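PDB 5YS9: acyl-coenzyme A oxidase 3 from Yarrowia lipolytica, which catalyses the FAD-dependent oxidation of acyl-CoA by molecular oxygen to trans-2-enoyl-CoA and hydrogen peroxide, the opening step of peroxisomal fatty acid beta-oxidation. Local coordinates for residues M162-H167 with A196-I201; L174-T179 with I189-T194; G131-S136 with N275-Y280. All blocks are in the same frame, centred on the assembly; numbering follows the deposited sequence.

How the contacts relate
Contact 1 (162-167 with 196-201) binds the flavin directly: Met-162, Thr-163, His-167, Trp-200 and Ile-201 belong to the FAD pocket. Contact 2 (174-179 with 189-194), centred 11 Å from contact 1, lies inside the loop that contact 1 closes and reaches the same beta sheet. Glu-164 couples the two, since its OE1 probably accepts a hydrogen bond from Glu-175 N at 2.9 Å and its OE2 one from the Thr-176 hydroxyl. Contact 3 (131-136 with 275-280) encloses both in sequence but touches neither, its centre 20 Å from each; there a helix end meets the loop after strand 262-272, with the Ala-132 side chain about 10 Å from FAD.

Contact 1: residues M162-H167 with A196-I201; sequences MTELGH and ATKWWI. With FAD (flavin-adenine dinucleotide), chain C.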
loop_
_atom_site.group_PDB
_atom_site.type_symbol
_atom_site.label_atom_id
_atom_site.label_comp_id
_atom_site.label_asym_id
_atom_site.label_seq_id
_atom_site.Cartn_x
_atom_site.Cartn_y
_atom_site.Cartn_z
ATOM N N MET A 162 -9.567 3.741 25.534
ATOM C CA MET A 162 -9.269 2.384 25.882
ATOM C C MET A 162 -7.812 2.117 25.615
ATOM O O MET A 162 -7.077 1.700 26.484
ATOM C CB MET A 162 -10.143 1.473 25.048
ATOM C CG MET A 162 -9.848 0.007 25.154
ATOM S SD MET A 162 -10.768 -0.825 23.872
ATOM C CE MET A 162 -12.257 -1.201 24.754
ATOM N N THR A 163 -7.385 2.428 24.412
ATOM C CA THR A 163 -6.034 2.134 24.001
ATOM C C THR A 163 -5.001 2.886 24.817
ATOM O O THR A 163 -5.172 4.043 25.150
ATOM C CB THR A 163 -5.849 2.404 22.510
ATOM O OG1 THR A 163 -6.710 1.541 21.784
ATOM C CG2 THR A 163 -4.456 2.122 22.101
ATOM N N GLU A 164 -3.924 2.189 25.136
ATOM C CA GLU A 164 -2.825 2.767 25.876
ATOM C C GLU A 164 -1.604 2.604 25.033
ATOM O O GLU A 164 -1.557 1.810 24.110
ATOM C CB GLU A 164 -2.619 2.071 27.241
ATOM C CG GLU A 164 -3.581 2.575 28.297
ATOM C CD GLU A 164 -3.649 1.733 29.578
ATOM O OE1 GLU A 164 -2.803 0.792 29.739
ATOM O OE2 GLU A 164 -4.593 2.004 30.404
ATOM N N LEU A 165 -0.592 3.353 25.374
ATOM C CA LEU A 165 0.635 3.303 24.636
ATOM C C LEU A 165 1.179 1.880 24.629
ATOM O O LEU A 165 1.711 1.424 23.621
ATOM C CB LEU A 165 1.611 4.327 25.262
ATOM C CG LEU A 165 2.937 4.637 24.601
ATOM C CD1 LEU A 165 2.781 5.267 23.229
ATOM C CD2 LEU A 165 3.710 5.554 25.515
ATOM N N GLY A 166 1.020 1.174 25.753
ATOM C CA GLY A 166 1.470 -0.203 25.915
ATOM C C GLY A 166 0.479 -1.301 25.549
ATOM O O GLY A 166 0.877 -2.461 25.454
ATOM N N HIS A 167 -0.802 -0.975 25.453
ATOM C CA HIS A 167 -1.811 -1.972 25.136
ATOM C C HIS A 167 -2.860 -1.565 24.124
ATOM O O HIS A 167 -3.563 -0.602 24.315
ATOM C CB HIS A 167 -2.476 -2.449 26.417
ATOM C CG HIS A 167 -1.559 -3.226 27.295
ATOM N ND1 HIS A 167 -1.371 -4.578 27.156
ATOM C CD2 HIS A 167 -0.742 -2.834 28.293
ATOM C CE1 HIS A 167 -0.492 -4.990 28.041
ATOM N NE2 HIS A 167 -0.094 -3.952 28.743
ATOM N N ALA A 196 1.354 3.491 30.296
ATOM C CA ALA A 196 -0.076 3.286 30.372
ATOM C C ALA A 196 -0.826 4.539 29.968
ATOM O O ALA A 196 -2.008 4.661 30.202
ATOM C CB ALA A 196 -0.486 2.829 31.757
ATOM N N THR A 197 -0.116 5.490 29.390
ATOM C CA THR A 197 -0.755 6.685 28.889
ATOM C C THR A 197 -1.748 6.282 27.820
ATOM O O THR A 197 -1.415 5.548 26.909
ATOM C CB THR A 197 0.288 7.625 28.248
ATOM O OG1 THR A 197 1.200 8.085 29.239
ATOM C CG2 THR A 197 -0.356 8.812 27.616
ATOM N N LYS A 198 -2.964 6.792 27.919
ATOM C CA LYS A 198 -3.943 6.611 26.878
ATOM C C LYS A 198 -3.374 7.206 25.568
ATOM O O LYS A 198 -2.570 8.200 25.604
ATOM C CB LYS A 198 -5.290 7.229 27.218
ATOM C CG LYS A 198 -5.985 6.671 28.437
ATOM C CD LYS A 198 -6.221 5.165 28.328
ATOM C CE LYS A 198 -7.151 4.619 29.409
ATOM N NZ LYS A 198 -7.284 3.130 29.360
ATOM N N TRP A 199 -3.722 6.538 24.459
ATOM C CA TRP A 199 -3.089 6.785 23.186
ATOM C C TRP A 199 -4.048 6.549 22.069
ATOM O O TRP A 199 -4.887 5.676 22.157
ATOM C CB TRP A 199 -1.848 5.886 22.998
ATOM C CG TRP A 199 -0.792 6.575 22.125
ATOM C CD1 TRP A 199 -0.627 6.442 20.774
ATOM C CD2 TRP A 199 0.166 7.550 22.535
ATOM N NE1 TRP A 199 0.381 7.272 20.321
ATOM C CE2 TRP A 199 0.900 7.942 21.393
ATOM C CE3 TRP A 199 0.497 8.118 23.760
ATOM C CZ2 TRP A 199 1.957 8.863 21.455
ATOM C CZ3 TRP A 199 1.556 9.060 23.811
ATOM C CH2 TRP A 199 2.257 9.410 22.674
ATOM N N TRP A 200 -3.873 7.322 21.001
ATOM C CA TRP A 200 -4.751 7.373 19.833
ATOM C C TRP A 200 -6.210 7.772 20.117
ATOM O O TRP A 200 -7.112 7.430 19.327
ATOM C CB TRP A 200 -4.718 6.058 19.023
ATOM C CG TRP A 200 -3.428 5.740 18.440
ATOM C CD1 TRP A 200 -2.721 4.606 18.592
ATOM C CD2 TRP A 200 -2.679 6.572 17.559
ATOM N NE1 TRP A 200 -1.538 4.684 17.881
ATOM C CE2 TRP A 200 -1.495 5.900 17.253
ATOM C CE3 TRP A 200 -2.889 7.830 17.013
ATOM C CZ2 TRP A 200 -0.522 6.457 16.427
ATOM C CZ3 TRP A 200 -1.903 8.376 16.185
ATOM C CH2 TRP A 200 -0.753 7.696 15.917
ATOM N N ILE A 201 -6.451 8.528 21.194
ATOM C CA ILE A 201 -7.849 8.885 21.565
ATOM C C ILE A 201 -8.379 10.033 20.661
ATOM O O ILE A 201 -8.053 11.241 20.864
ATOM C CB ILE A 201 -8.005 9.280 23.064
ATOM C CG1 ILE A 201 -7.266 8.295 23.982
ATOM C CG2 ILE A 201 -9.474 9.307 23.448
ATOM C CD1 ILE A 201 -7.534 6.814 23.709
HETATM P PA FAD C . -0.817 -4.347 19.273
HETATM O O1A FAD C . 0.274 -4.221 20.265
HETATM O O2A FAD C . -2.088 -5.013 19.634
HETATM O O5B FAD C . -0.207 -5.171 18.070
HETATM C C5B FAD C . 0.936 -4.687 17.384
HETATM C C4B FAD C . 1.401 -5.680 16.339
HETATM O O4B FAD C . 1.728 -6.914 16.967
HETATM C C3B FAD C . 0.301 -5.970 15.353
HETATM O O3B FAD C . 0.851 -6.095 14.057
HETATM C C2B FAD C . -0.214 -7.320 15.743
HETATM O O2B FAD C . -0.544 -8.047 14.575
HETATM C C1B FAD C . 0.935 -7.973 16.465
HETATM N N9A FAD C . 0.361 -8.820 17.528
HETATM C C8A FAD C . -0.259 -8.412 18.642
HETATM N N7A FAD C . -0.679 -9.464 19.363
HETATM C C5A FAD C . -0.330 -10.568 18.706
HETATM C C6A FAD C . -0.469 -12.017 18.912
HETATM N N6A FAD C . -1.082 -12.511 20.000
HETATM N N1A FAD C . 0.037 -12.828 17.971
HETATM C C2A FAD C . 0.648 -12.353 16.882
HETATM N N3A FAD C . 0.807 -11.057 16.634
HETATM C C4A FAD C . 0.350 -10.139 17.493
HETATM N N1 FAD C . -8.296 3.419 20.365
HETATM C C2 FAD C . -9.271 3.897 21.152
HETATM O O2 FAD C . -9.546 3.305 22.192
HETATM N N3 FAD C . -9.970 4.983 20.865
HETATM C C4 FAD C . -9.750 5.679 19.772
HETATM O O4 FAD C . -10.409 6.684 19.540
HETATM C C4X FAD C . -8.701 5.233 18.855
HETATM N N5 FAD C . -8.433 5.901 17.741
HETATM C C5X FAD C . -7.462 5.477 16.930
HETATM C C6 FAD C . -7.213 6.205 15.794
HETATM C C7 FAD C . -6.227 5.816 14.932
HETATM C C7M FAD C . -5.995 6.631 13.695
HETATM C C8 FAD C . -5.433 4.605 15.230
HETATM C C8M FAD C . -4.353 4.153 14.296
HETATM C C9 FAD C . -5.685 3.864 16.366
HETATM C C9A FAD C . -6.674 4.260 17.234
HETATM N N10 FAD C . -6.952 3.529 18.395
HETATM C C10 FAD C . -7.960 4.023 19.227
HETATM C "C1'" FAD C . -6.187 2.340 18.764
HETATM C "C2'" FAD C . -6.480 1.074 17.980
HETATM O "O2'" FAD C . -7.747 0.589 18.391
HETATM C "C3'" FAD C . -5.384 0.054 18.287
HETATM O "O3'" FAD C . -4.191 0.573 17.729
HETATM C "C4'" FAD C . -5.546 -1.370 17.755
HETATM O "O4'" FAD C . -6.802 -1.944 18.091
HETATM C "C5'" FAD C . -4.518 -2.286 18.375
HETATM O "O5'" FAD C . -3.225 -1.901 17.964
HETATM P P FAD C . -2.022 -1.780 18.983
HETATM O O1P FAD C . -1.354 -0.493 18.700
HETATM O O2P FAD C . -2.522 -2.089 20.345
HETATM O O3P FAD C . -1.059 -2.951 18.523
#
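Lys-198 and Glu-164 cross obliquely, and the ammonium group meets the carboxylate in a salt bridge, NZ of Lys-198 to OE2 of Glu-164 at 3.1 Å, from the anti side and tilted out of the carboxylate plane. The lysine chain bends at chi2 (-58°), which brings NZ also to the carbonyl O of Met-162. Its third partner is Phe-214 O, while the carboxylate probably has Thr-176 and Glu-175 as further partners.

Leu-165 and Trp-199 instead run alongside each other in the same direction. CD1 of Leu-165 sits over the indole face, 3.6 Å from the centroid of the six-membered ring of Trp-199 and 15° off its normal, a CH-pi contact. Between these pairs the backbones join through Trp-199 N to Thr-163 O (3.0 Å) and Leu-165 N to Thr-197 O (2.8 Å).

Thr-163 turns to the cofactor: with OG1 beside its own backbone N (chi1 -62°), the hydroxyl donates to flavin N1 at 2.8 Å, and Thr-163 N binds flavin O2 at 3.2 Å. His-433 of the second subunit meets the Trp-199 ring edge-to-face. The loop after strand 158-161 is thus joined to strand 198-201, which pairs on with strand 262-272.

Contact 2: residues L174-T179 with I189-T194; sequences LETTAT and INTPNT
Thr-177 and Asn-190 form an antiparallel hydrogen-bonded pair, and here the contact is tight. Thr-177 N reaches Asn-190 O at 2.9 Å with an N-H...O angle of 175°, and Asn-190 N returns to Thr-177 O at 2.8 Å. The Thr-177 hydroxyl, placed between its backbone N and carbonyl carbon (chi1 64°), adds a weak bond to Asn-190 O at 3.3 Å. CG2 of Thr-176 approaches that same oxygen.

On the face bearing Ala-178 and Ile-189, a non-hydrogen-bonded pair, CD1 of Ile-189 rests on CB of Ala-178 at 3.5 Å. Phe-229 and Val-231 of strand 222-232 also pack against this buried apolar pair.

Past Thr-176 the pairing gives way to sparser contact. Pro-192, exposed to solvent, brings CD to Glu-175 O at 3.4 Å, with no backbone hydrogen bond between these two residues. The extended Glu-175 side chain sets out toward the other segment and crosses that of Asn-193 at about a right angle; its OE1 is hydrogen-bonded to Thr-19 OG1 of the second subunit. An alanine here would probably leave that threonine hydroxyl without its carboxylate partner and open a gap beside Asn-193.

The arrangement is the open end of a beta hairpin, strands 177-181 and 186-190, whose arms part beyond Thr-176 and Thr-191 within the acyl-CoA dehydrogenase middle domain.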
loop_
_atom_site.group_PDB
_atom_site.type_symbol
_atom_site.label_atom_id
_atom_site.label_comp_id
_atom_site.label_asym_id
_atom_site.label_seq_id
_atom_site.Cartn_x
_atom_site.Cartn_y
_atom_site.Cartn_z
ATOM N N LEU A 174 -4.829 -3.796 30.116
ATOM C CA LEU A 174 -4.677 -2.348 30.383
ATOM C C LEU A 174 -4.157 -2.129 31.779
ATOM O O LEU A 174 -4.425 -2.935 32.666
ATOM C CB LEU A 174 -5.969 -1.548 30.160
ATOM C CG LEU A 174 -6.414 -1.498 28.687
ATOM C CD1 LEU A 174 -7.830 -0.939 28.518
ATOM C CD2 LEU A 174 -5.434 -0.714 27.807
ATOM N N GLU A 175 -3.397 -1.044 31.944
ATOM C CA GLU A 175 -2.699 -0.735 33.186
ATOM C C GLU A 175 -3.345 0.424 33.965
ATOM O O GLU A 175 -3.035 0.640 35.134
ATOM C CB GLU A 175 -1.219 -0.432 32.867
ATOM C CG GLU A 175 -0.319 -1.619 32.477
ATOM C CD GLU A 175 1.113 -1.174 32.216
ATOM O OE1 GLU A 175 1.489 -0.968 31.044
ATOM O OE2 GLU A 175 1.885 -0.979 33.176
ATOM N N THR A 176 -4.247 1.181 33.344
ATOM C CA THR A 176 -4.849 2.329 34.048
ATOM C C THR A 176 -5.772 1.782 35.122
ATOM O O THR A 176 -6.502 0.831 34.876
ATOM C CB THR A 176 -5.618 3.283 33.112
ATOM O OG1 THR A 176 -4.751 3.700 32.050
ATOM C CG2 THR A 176 -6.054 4.525 33.868
ATOM N N THR A 177 -5.713 2.387 36.301
ATOM C CA THR A 177 -6.406 1.880 37.490
ATOM C C THR A 177 -7.477 2.805 37.978
ATOM O O THR A 177 -7.341 4.021 37.853
ATOM C CB THR A 177 -5.451 1.654 38.675
ATOM O OG1 THR A 177 -4.870 2.897 39.103
ATOM C CG2 THR A 177 -4.398 0.656 38.313
ATOM N N ALA A 178 -8.517 2.208 38.567
ATOM C CA ALA A 178 -9.670 2.893 39.133
ATOM C C ALA A 178 -9.870 2.309 40.553
ATOM O O ALA A 178 -10.379 1.198 40.716
ATOM C CB ALA A 178 -10.901 2.632 38.246
ATOM N N THR A 179 -9.457 3.035 41.577
ATOM C CA THR A 179 -9.386 2.462 42.908
ATOM C C THR A 179 -10.535 2.986 43.751
ATOM O O THR A 179 -10.676 4.197 43.869
ATOM C CB THR A 179 -8.033 2.778 43.548
ATOM O OG1 THR A 179 -7.002 2.207 42.739
ATOM C CG2 THR A 179 -7.943 2.135 44.885
ATOM N N ILE A 189 -8.845 7.435 39.476
ATOM C CA ILE A 189 -8.314 7.034 38.179
ATOM C C ILE A 189 -6.836 7.430 38.058
ATOM O O ILE A 189 -6.495 8.618 38.202
ATOM C CB ILE A 189 -9.071 7.664 37.011
ATOM C CG1 ILE A 189 -10.616 7.505 37.178
ATOM C CG2 ILE A 189 -8.570 7.058 35.703
ATOM C CD1 ILE A 189 -11.089 6.095 37.510
ATOM N N ASN A 190 -5.968 6.435 37.818
ATOM C CA ASN A 190 -4.539 6.667 37.815
ATOM C C ASN A 190 -3.821 5.931 36.691
ATOM O O ASN A 190 -4.051 4.738 36.439
ATOM C CB ASN A 190 -3.882 6.347 39.177
ATOM C CG ASN A 190 -2.487 6.947 39.309
ATOM O OD1 ASN A 190 -2.309 8.194 39.368
ATOM N ND2 ASN A 190 -1.477 6.076 39.295
ATOM N N THR A 191 -2.923 6.676 36.053
ATOM C CA THR A 191 -2.006 6.155 35.060
ATOM C C THR A 191 -0.664 5.870 35.811
ATOM O O THR A 191 0.075 6.784 36.104
ATOM C CB THR A 191 -1.780 7.232 33.940
ATOM O OG1 THR A 191 -3.030 7.683 33.375
ATOM C CG2 THR A 191 -0.859 6.687 32.849
ATOM N N PRO A 192 -0.313 4.606 36.090
ATOM C CA PRO A 192 0.884 4.350 36.961
ATOM C C PRO A 192 2.304 4.661 36.381
ATOM O O PRO A 192 3.198 5.042 37.114
ATOM C CB PRO A 192 0.750 2.870 37.304
ATOM C CG PRO A 192 -0.015 2.287 36.124
ATOM C CD PRO A 192 -0.990 3.358 35.685
ATOM N N ASN A 193 2.450 4.460 35.085
ATOM C CA ASN A 193 3.644 4.796 34.356
ATOM C C ASN A 193 3.243 5.368 33.019
ATOM O O ASN A 193 2.109 5.259 32.619
ATOM C CB ASN A 193 4.586 3.605 34.205
ATOM C CG ASN A 193 4.054 2.546 33.276
ATOM O OD1 ASN A 193 3.416 1.610 33.705
ATOM N ND2 ASN A 193 4.330 2.685 32.004
ATOM N N THR A 194 4.170 6.023 32.349
ATOM C CA THR A 194 3.864 6.700 31.100
ATOM C C THR A 194 3.543 5.727 29.969
ATOM O O THR A 194 2.968 6.096 28.970
ATOM C CB THR A 194 4.870 7.825 30.727
ATOM O OG1 THR A 194 5.404 7.614 29.425
ATOM C CG2 THR A 194 5.984 7.948 31.709
#

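Contact 3: residues G131-S136 with N275-Y280; sequences GAIRGS and NMLMKY
Leu-277 directs its side chain against the last turn of helix 116-136. CD1 of Leu-277 lies 3.4 Å from Ala-132 O and 4.0 Å from CG2 of Ile-133, the isoleucine and leucine side chains crossing at a slant. CB of Leu-277 lies beside that of Ser-136, 4.0 Å away.

One hydrogen bond spans the contact: Lys-279 N donates to Ser-136 O at 2.9 Å, with an N-H...O angle of 159°. Met-278 N is almost as near this oxygen but badly angled for it, and bonds instead to Gln-141 OE1.

Farther along, Gly-135 O is approached by two side chains, CD of Lys-279 at 3.6 Å and CE2 of Tyr-280 at 3.4 Å. With CG anti to the backbone N (chi1 180°), Lys-279 lays that carbon over the centre of one face of the Tyr-280 ring.

Gln-141 holds the loop a second time, through NE2 to Met-276 O, while Trp-145 of helix 139-147 packs on Ile-133. Leu-277 is hydrogen-bonded through its backbone to Ile-228, whose side chain also touches Leu-277 and Ser-136. The end of helix 116-136 thus touches strand 222-232, helix 139-147 and the loop leading from strand 262-272 to strand 282-283.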
loop_
_atom_site.group_PDB
_atom_site.type_symbol
_atom_site.label_atom_id
_atom_site.label_comp_id
_atom_site.label_asym_id
_atom_site.label_seq_id
_atom_site.Cartn_x
_atom_site.Cartn_y
_atom_site.Cartn_z
ATOM N N GLY A 131 -22.088 4.989 22.464
ATOM C CA GLY A 131 -22.193 3.542 22.534
ATOM C C GLY A 131 -21.895 2.975 23.882
ATOM O O GLY A 131 -22.558 2.051 24.303
ATOM N N ALA A 132 -20.877 3.508 24.545
ATOM C CA ALA A 132 -20.473 3.034 25.875
ATOM C C ALA A 132 -21.483 3.396 26.947
ATOM O O ALA A 132 -21.840 2.547 27.717
ATOM C CB ALA A 132 -19.127 3.597 26.247
ATOM N N ILE A 133 -21.922 4.648 27.012
ATOM C CA ILE A 133 -22.897 5.059 28.043
ATOM C C ILE A 133 -24.287 4.402 27.857
ATOM O O ILE A 133 -24.961 4.105 28.832
ATOM C CB ILE A 133 -23.019 6.609 28.216
ATOM C CG1 ILE A 133 -23.354 7.321 26.905
ATOM C CG2 ILE A 133 -21.732 7.207 28.791
ATOM C CD1 ILE A 133 -23.990 8.699 27.097
ATOM N N ARG A 134 -24.686 4.177 26.603
ATOM C CA ARG A 134 -25.924 3.476 26.253
ATOM C C ARG A 134 -25.773 1.960 26.446
ATOM O O ARG A 134 -26.613 1.341 27.051
ATOM C CB ARG A 134 -26.333 3.811 24.829
ATOM C CG ARG A 134 -27.773 3.452 24.431
ATOM C CD ARG A 134 -28.257 4.313 23.252
ATOM N NE ARG A 134 -27.238 4.424 22.174
ATOM C CZ ARG A 134 -27.014 5.489 21.377
ATOM N NH1 ARG A 134 -27.724 6.618 21.487
ATOM N NH2 ARG A 134 -26.056 5.419 20.451
ATOM N N GLY A 135 -24.693 1.385 25.947
ATOM C CA GLY A 135 -24.425 -0.024 26.103
ATOM C C GLY A 135 -24.084 -0.483 27.516
ATOM O O GLY A 135 -24.426 -1.607 27.890
ATOM N N SER A 136 -23.404 0.350 28.304
ATOM C CA SER A 136 -22.879 -0.086 29.622
ATOM C C SER A 136 -23.376 0.668 30.865
ATOM O O SER A 136 -23.037 0.317 31.991
ATOM C CB SER A 136 -21.346 -0.138 29.602
ATOM O OG SER A 136 -20.894 -1.103 28.670
ATOM N N ASN A 275 -19.981 7.261 38.389
ATOM C CA ASN A 275 -19.474 7.553 37.063
ATOM C C ASN A 275 -19.073 6.300 36.366
ATOM O O ASN A 275 -18.970 6.308 35.154
ATOM C CB ASN A 275 -18.294 8.520 37.101
ATOM C CG ASN A 275 -18.713 9.976 37.126
ATOM O OD1 ASN A 275 -17.954 10.842 36.716
ATOM N ND2 ASN A 275 -19.906 10.257 37.596
ATOM N N MET A 276 -18.811 5.244 37.128
ATOM C CA MET A 276 -18.631 3.913 36.570
ATOM C C MET A 276 -19.923 3.491 35.958
ATOM O O MET A 276 -20.960 3.589 36.599
ATOM C CB MET A 276 -18.291 2.907 37.646
ATOM C CG MET A 276 -18.199 1.471 37.129
ATOM S SD MET A 276 -17.755 0.329 38.463
ATOM C CE MET A 276 -18.047 -1.242 37.627
ATOM N N LEU A 277 -19.862 2.979 34.738
ATOM C CA LEU A 277 -21.081 2.519 34.055
ATOM C C LEU A 277 -21.453 1.114 34.549
ATOM O O LEU A 277 -20.622 0.232 34.556
ATOM C CB LEU A 277 -20.886 2.573 32.540
ATOM C CG LEU A 277 -20.662 3.979 31.961
ATOM C CD1 LEU A 277 -20.302 3.834 30.501
ATOM C CD2 LEU A 277 -21.861 4.897 32.129
ATOM N N MET A 278 -22.691 0.912 34.991
ATOM C CA MET A 278 -22.997 -0.283 35.812
ATOM C C MET A 278 -24.121 -1.207 35.359
ATOM O O MET A 278 -24.609 -1.990 36.159
ATOM C CB MET A 278 -23.216 0.106 37.288
ATOM C CG MET A 278 -21.947 0.478 38.059
ATOM S SD MET A 278 -22.370 0.799 39.791
ATOM C CE MET A 278 -21.075 1.886 40.399
ATOM N N LYS A 279 -24.484 -1.175 34.083
ATOM C CA LYS A 279 -25.452 -2.140 33.523
ATOM C C LYS A 279 -25.057 -3.606 33.787
ATOM O O LYS A 279 -25.894 -4.409 34.177
ATOM C CB LYS A 279 -25.643 -1.901 32.009
ATOM C CG LYS A 279 -26.627 -2.843 31.312
ATOM C CD LYS A 279 -27.236 -2.251 30.045
ATOM C CE LYS A 279 -27.850 -3.347 29.180
ATOM N NZ LYS A 279 -29.122 -2.939 28.509
ATOM N N TYR A 280 -23.781 -3.928 33.572
ATOM C CA TYR A 280 -23.272 -5.286 33.691
ATOM C C TYR A 280 -22.549 -5.536 34.995
ATOM O O TYR A 280 -22.853 -6.508 35.677
ATOM C CB TYR A 280 -22.384 -5.633 32.507
ATOM C CG TYR A 280 -23.157 -5.619 31.225
ATOM C CD1 TYR A 280 -24.242 -6.475 31.046
ATOM C CD2 TYR A 280 -22.840 -4.724 30.182
ATOM C CE1 TYR A 280 -24.985 -6.464 29.882
ATOM C CE2 TYR A 280 -23.571 -4.719 28.989
ATOM C CZ TYR A 280 -24.641 -5.596 28.854
ATOM O OH TYR A 280 -25.405 -5.625 27.727
#